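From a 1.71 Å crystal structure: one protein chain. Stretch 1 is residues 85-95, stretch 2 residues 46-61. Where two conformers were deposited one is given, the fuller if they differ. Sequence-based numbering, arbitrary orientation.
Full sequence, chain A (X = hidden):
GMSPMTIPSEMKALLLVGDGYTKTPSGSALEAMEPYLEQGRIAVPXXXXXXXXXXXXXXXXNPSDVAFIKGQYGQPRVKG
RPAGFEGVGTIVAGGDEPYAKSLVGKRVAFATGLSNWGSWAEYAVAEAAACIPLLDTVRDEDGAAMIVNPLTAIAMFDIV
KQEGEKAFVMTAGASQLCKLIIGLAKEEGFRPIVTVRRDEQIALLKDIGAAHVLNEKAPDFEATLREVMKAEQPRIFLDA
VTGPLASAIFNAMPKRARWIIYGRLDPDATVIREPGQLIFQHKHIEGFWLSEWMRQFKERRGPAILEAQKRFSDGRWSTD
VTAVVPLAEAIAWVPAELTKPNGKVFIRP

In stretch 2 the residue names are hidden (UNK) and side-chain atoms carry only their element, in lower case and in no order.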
# COMPACT_ATOMS: atom_id res chain seq x y z
N PHE A 85 -2.08 -23.04 -17.15
CA PHE A 85 -1.64 -21.78 -17.72
C PHE A 85 -0.40 -21.90 -18.57
O PHE A 85 -0.19 -21.01 -19.40
CB PHE A 85 -1.39 -20.75 -16.62
CG PHE A 85 -2.65 -20.17 -16.03
CD1 PHE A 85 -3.65 -19.65 -16.85
CD2 PHE A 85 -2.84 -20.11 -14.65
CE1 PHE A 85 -4.84 -19.15 -16.31
CE2 PHE A 85 -4.00 -19.57 -14.11
CZ PHE A 85 -5.00 -19.11 -14.94
N GLU A 86 0.48 -22.87 -18.34
CA GLU A 86 1.70 -22.93 -19.14
C GLU A 86 2.15 -24.35 -19.46
O GLU A 86 1.82 -25.30 -18.78
CB GLU A 86 2.89 -22.16 -18.48
CG GLU A 86 3.65 -22.85 -17.37
CD GLU A 86 4.83 -22.12 -16.72
OE1 GLU A 86 5.60 -21.41 -17.42
OE2 GLU A 86 4.99 -22.31 -15.50
N GLY A 87 3.02 -24.44 -20.45
CA GLY A 87 3.63 -25.71 -20.79
C GLY A 87 4.63 -25.57 -21.90
O GLY A 87 5.07 -24.46 -22.25
N VAL A 88 4.95 -26.71 -22.47
CA VAL A 88 5.85 -26.77 -23.60
C VAL A 88 5.20 -27.70 -24.61
O VAL A 88 4.58 -28.72 -24.26
CB VAL A 88 7.28 -27.21 -23.21
CG1 VAL A 88 7.29 -28.63 -22.66
CG2 VAL A 88 8.26 -27.08 -24.39
N GLY A 89 5.39 -27.38 -25.87
CA GLY A 89 4.86 -28.25 -26.90
C GLY A 89 5.22 -27.78 -28.27
O GLY A 89 5.96 -26.80 -28.41
N THR A 90 4.67 -28.43 -29.28
CA THR A 90 4.97 -28.08 -30.66
C THR A 90 3.74 -27.49 -31.29
O THR A 90 2.66 -28.04 -31.15
CB THR A 90 5.45 -29.31 -31.42
OG1 THR A 90 6.71 -29.71 -30.85
CG2 THR A 90 5.66 -29.04 -32.90
N ILE A 91 3.93 -26.38 -32.00
CA ILE A 91 2.79 -25.74 -32.70
C ILE A 91 2.42 -26.53 -33.95
O ILE A 91 3.25 -26.70 -34.84
CB ILE A 91 3.09 -24.26 -33.01
CG1 ILE A 91 3.24 -23.48 -31.67
CG2 ILE A 91 1.92 -23.70 -33.87
CD1 ILE A 91 3.89 -22.18 -31.77
N VAL A 92 1.15 -26.98 -34.02
CA VAL A 92 0.68 -27.82 -35.11
C VAL A 92 -0.26 -27.06 -36.02
O VAL A 92 -0.52 -27.53 -37.12
CB VAL A 92 0.05 -29.16 -34.59
CG1 VAL A 92 1.13 -30.04 -33.93
CG2 VAL A 92 -1.11 -28.89 -33.62
N ALA A 93 -0.76 -25.89 -35.58
CA ALA A 93 -1.62 -25.04 -36.40
C ALA A 93 -1.58 -23.61 -35.89
O ALA A 93 -1.28 -23.39 -34.72
CB ALA A 93 -3.07 -25.55 -36.41
N GLY A 94 -1.84 -22.66 -36.77
CA GLY A 94 -1.87 -21.26 -36.38
C GLY A 94 -3.00 -20.56 -37.07
O GLY A 94 -3.45 -21.03 -38.11
N GLY A 95 -3.45 -19.44 -36.50
CA GLY A 95 -4.41 -18.55 -37.15
C GLY A 95 -3.73 -17.91 -38.34
O GLY A 95 -2.53 -18.08 -38.53
N UNK A 46 -9.92 -24.69 -32.40
CA UNK A 46 -9.30 -24.03 -33.54
C UNK A 46 -8.69 -22.69 -33.06
O UNK A 46 -9.35 -21.94 -32.34
c UNK A 46 -10.33 -23.78 -34.64
N UNK A 47 -7.43 -22.41 -33.41
CA UNK A 47 -6.83 -21.12 -33.01
C UNK A 47 -7.45 -19.97 -33.78
O UNK A 47 -7.79 -20.12 -34.96
c UNK A 47 -6.51 -23.20 -34.25
c UNK A 47 -5.38 -22.24 -34.55
c UNK A 47 -5.37 -21.28 -33.40
N UNK A 48 -7.57 -18.84 -33.10
CA UNK A 48 -8.03 -17.60 -33.70
C UNK A 48 -6.92 -17.01 -34.56
O UNK A 48 -5.80 -17.52 -34.55
N UNK A 49 -7.17 -15.89 -35.25
CA UNK A 49 -6.15 -15.33 -36.17
C UNK A 49 -4.76 -15.08 -35.57
O UNK A 49 -3.78 -15.34 -36.26
c UNK A 49 -8.46 -15.18 -35.38
c UNK A 49 -6.78 -14.01 -36.62
c UNK A 49 -8.24 -14.30 -36.59
N UNK A 50 -4.66 -14.63 -34.30
CA UNK A 50 -3.40 -14.30 -33.63
C UNK A 50 -2.89 -15.43 -32.74
O UNK A 50 -1.92 -15.25 -32.00
o UNK A 50 -4.56 -13.28 -31.73
c UNK A 50 -3.60 -13.05 -32.76
N UNK A 51 -3.55 -16.61 -32.81
CA UNK A 51 -3.25 -17.72 -31.92
C UNK A 51 -2.64 -18.92 -32.60
O UNK A 51 -2.69 -19.06 -33.83
c UNK A 51 -4.54 -18.17 -31.22
c UNK A 51 -5.24 -17.08 -30.43
o UNK A 51 -7.30 -18.35 -30.44
c UNK A 51 -6.54 -17.58 -29.83
n UNK A 51 -6.81 -17.14 -28.61
N UNK A 52 -2.09 -19.82 -31.78
CA UNK A 52 -1.51 -21.05 -32.23
C UNK A 52 -2.10 -22.20 -31.44
O UNK A 52 -2.51 -22.02 -30.28
c UNK A 52 0.04 -21.03 -32.15
c UNK A 52 0.51 -20.72 -30.72
c UNK A 52 0.62 -20.05 -33.15
N UNK A 53 -2.17 -23.35 -32.08
CA UNK A 53 -2.62 -24.58 -31.45
C UNK A 53 -1.38 -25.39 -31.16
O UNK A 53 -0.61 -25.72 -32.08
c UNK A 53 -4.77 -27.46 -32.85
c UNK A 53 -3.56 -25.35 -32.39
c UNK A 53 -5.11 -26.30 -30.65
c UNK A 53 -4.13 -26.61 -31.81
N UNK A 54 -1.18 -25.70 -29.90
CA UNK A 54 0.02 -26.42 -29.47
C UNK A 54 -0.30 -27.84 -29.04
O UNK A 54 -1.17 -28.05 -28.18
c UNK A 54 0.68 -25.65 -28.30
c UNK A 54 0.61 -23.24 -27.72
c UNK A 54 1.93 -26.36 -27.83
c UNK A 54 1.03 -24.18 -28.69
N UNK A 55 0.49 -28.81 -29.54
CA UNK A 55 0.45 -30.18 -29.11
C UNK A 55 1.30 -30.22 -27.87
O UNK A 55 2.52 -30.07 -27.97
c UNK A 55 1.03 -34.98 -30.33
c UNK A 55 0.99 -31.14 -30.20
n UNK A 55 1.05 -35.98 -31.44
c UNK A 55 0.89 -32.58 -29.77
c UNK A 55 1.47 -33.60 -30.79
N UNK A 56 0.66 -30.33 -26.69
CA UNK A 56 1.34 -30.24 -25.42
C UNK A 56 2.19 -31.45 -25.11
O UNK A 56 1.69 -32.59 -25.12
c UNK A 56 0.33 -29.99 -24.26
c UNK A 56 1.06 -29.76 -22.96
c UNK A 56 -0.59 -28.81 -24.57
N UNK A 57 3.47 -31.18 -24.79
CA UNK A 57 4.41 -32.21 -24.40
C UNK A 57 4.38 -32.36 -22.88
O UNK A 57 4.23 -33.47 -22.37
o UNK A 57 6.54 -34.12 -24.36
c UNK A 57 5.82 -31.90 -24.91
c UNK A 57 6.84 -32.93 -24.50
n UNK A 57 8.07 -32.52 -24.36
N UNK A 58 4.49 -31.23 -22.15
CA UNK A 58 4.49 -31.20 -20.69
C UNK A 58 3.81 -29.94 -20.23
O UNK A 58 4.00 -28.89 -20.86
c UNK A 58 6.80 -32.49 -20.29
c UNK A 58 8.26 -32.20 -20.01
c UNK A 58 6.33 -33.61 -19.36
c UNK A 58 5.94 -31.23 -20.13
N UNK A 59 3.03 -30.00 -19.16
CA UNK A 59 2.39 -28.80 -18.65
C UNK A 59 2.81 -28.63 -17.20
O UNK A 59 2.94 -29.61 -16.49
c UNK A 59 0.87 -28.90 -18.78
N UNK A 60 3.09 -27.40 -16.78
CA UNK A 60 3.43 -27.12 -15.39
C UNK A 60 2.19 -27.03 -14.54
O UNK A 60 1.10 -26.77 -15.05
c UNK A 60 4.16 -25.79 -15.26
o UNK A 60 5.46 -25.75 -15.82
N UNK A 61 2.38 -27.16 -13.23
CA UNK A 61 1.35 -26.89 -12.24
C UNK A 61 1.92 -25.82 -11.33
O UNK A 61 2.94 -26.06 -10.66
c UNK A 61 -0.31 -27.66 -10.48
c UNK A 61 0.84 -28.11 -11.43
c UNK A 61 0.40 -29.25 -12.36
c UNK A 61 0.31 -30.57 -11.63
O HOH W 1 0.41 -24.21 -15.82

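Position 46 carries a single carbon and touches nothing on stretch 1: Ala46, at an exposed approach to the sheet. At 47 three carbons close a ring onto the backbone nitrogen, so this is Pro47; its CG lies 3.9 Å from Gly94 C, and the compact ring packs against a backbone that has no side chain there.

Position 48 has no side-chain atoms and is Gly48. Its O begins a type I turn by accepting from N of position 51 at 3.0 Å, and also receives a CA-H...O contact from Gly95 CA at 3.1 Å. Position 49 again has three carbons in a ring, Pro49, whose phi of -54° suits the turn. Position 50 has one carbon and then one oxygen, Ser50, pointing away from stretch 1.

At 51, three carbons end in one oxygen and one nitrogen: Gln51. Its OE1 accepts from Gly48 N at 2.7 Å, bracing the turn, while its backbone O accepts from Gly95 N at 2.8 Å.

Position 52 has one carbon bearing two others, Val52; CB meets Ile91 CG2 at 3.7 Å in a buried apolar patch. Four carbons forked at the second make 53 Leu53. Its CD2 reaches Val92 CG2 at 4.0 Å, and its backbone bonds twice, N to Ala93 O at 2.8 Å and O from Val92 N at 2.9 Å. At 54 four carbons fork at the first, one arm two carbons long: Ile54, whose CG1 packs on Ile91 CG1 at 3.8 Å and whose CG2 lies 3.6 Å from Gly89 CA. A CB on Gly89 would fall 2.7 Å from that CG2, a clash.

Four carbons in a row ending in nitrogen identify 55 as Lys55. The aliphatic part covers Val92, with CB 3.9 Å from Val92 CG1, while the extended chain carries its charged end away to an exposed site. Position 56 has one carbon carrying two more, Val56, buried and directed away from stretch 1.

At 57 two carbons end in one oxygen and one nitrogen: Asn57, where the chain turns a corner. Its N donates to Val88 O at 2.8 Å. Position 58 has four carbons forked at the second, Leu58, with CB 3.9 Å from Val88 CG1. Position 59 has one carbon, Ala59, a small partner for Gly87, the two CA atoms lying 4.0 Å apart. One carbon then one oxygen makes 60 Ser60; its N donates to Glu86 O at 3.2 Å, and a water links its O (2.8 Å) to Glu86 N (2.9 Å). Position 61, four carbons forked at the first with one longer arm, is Ile61, directed away.

The contact is an antiparallel backbone ladder, interrupted by two bulges. At the first, Val88 O accepts from both Asn57 N and Leu58 N (3.3 Å), keeping the ladder bonded around the corner. Gly87, Gly89 and Gly95 lie where a CB would run into stretch 2, so the absence of a side chain suits these three places, while apolar side chains pack alongside the ladder.

Stretch 2 46-61: APGPSQVLIKVNLASI
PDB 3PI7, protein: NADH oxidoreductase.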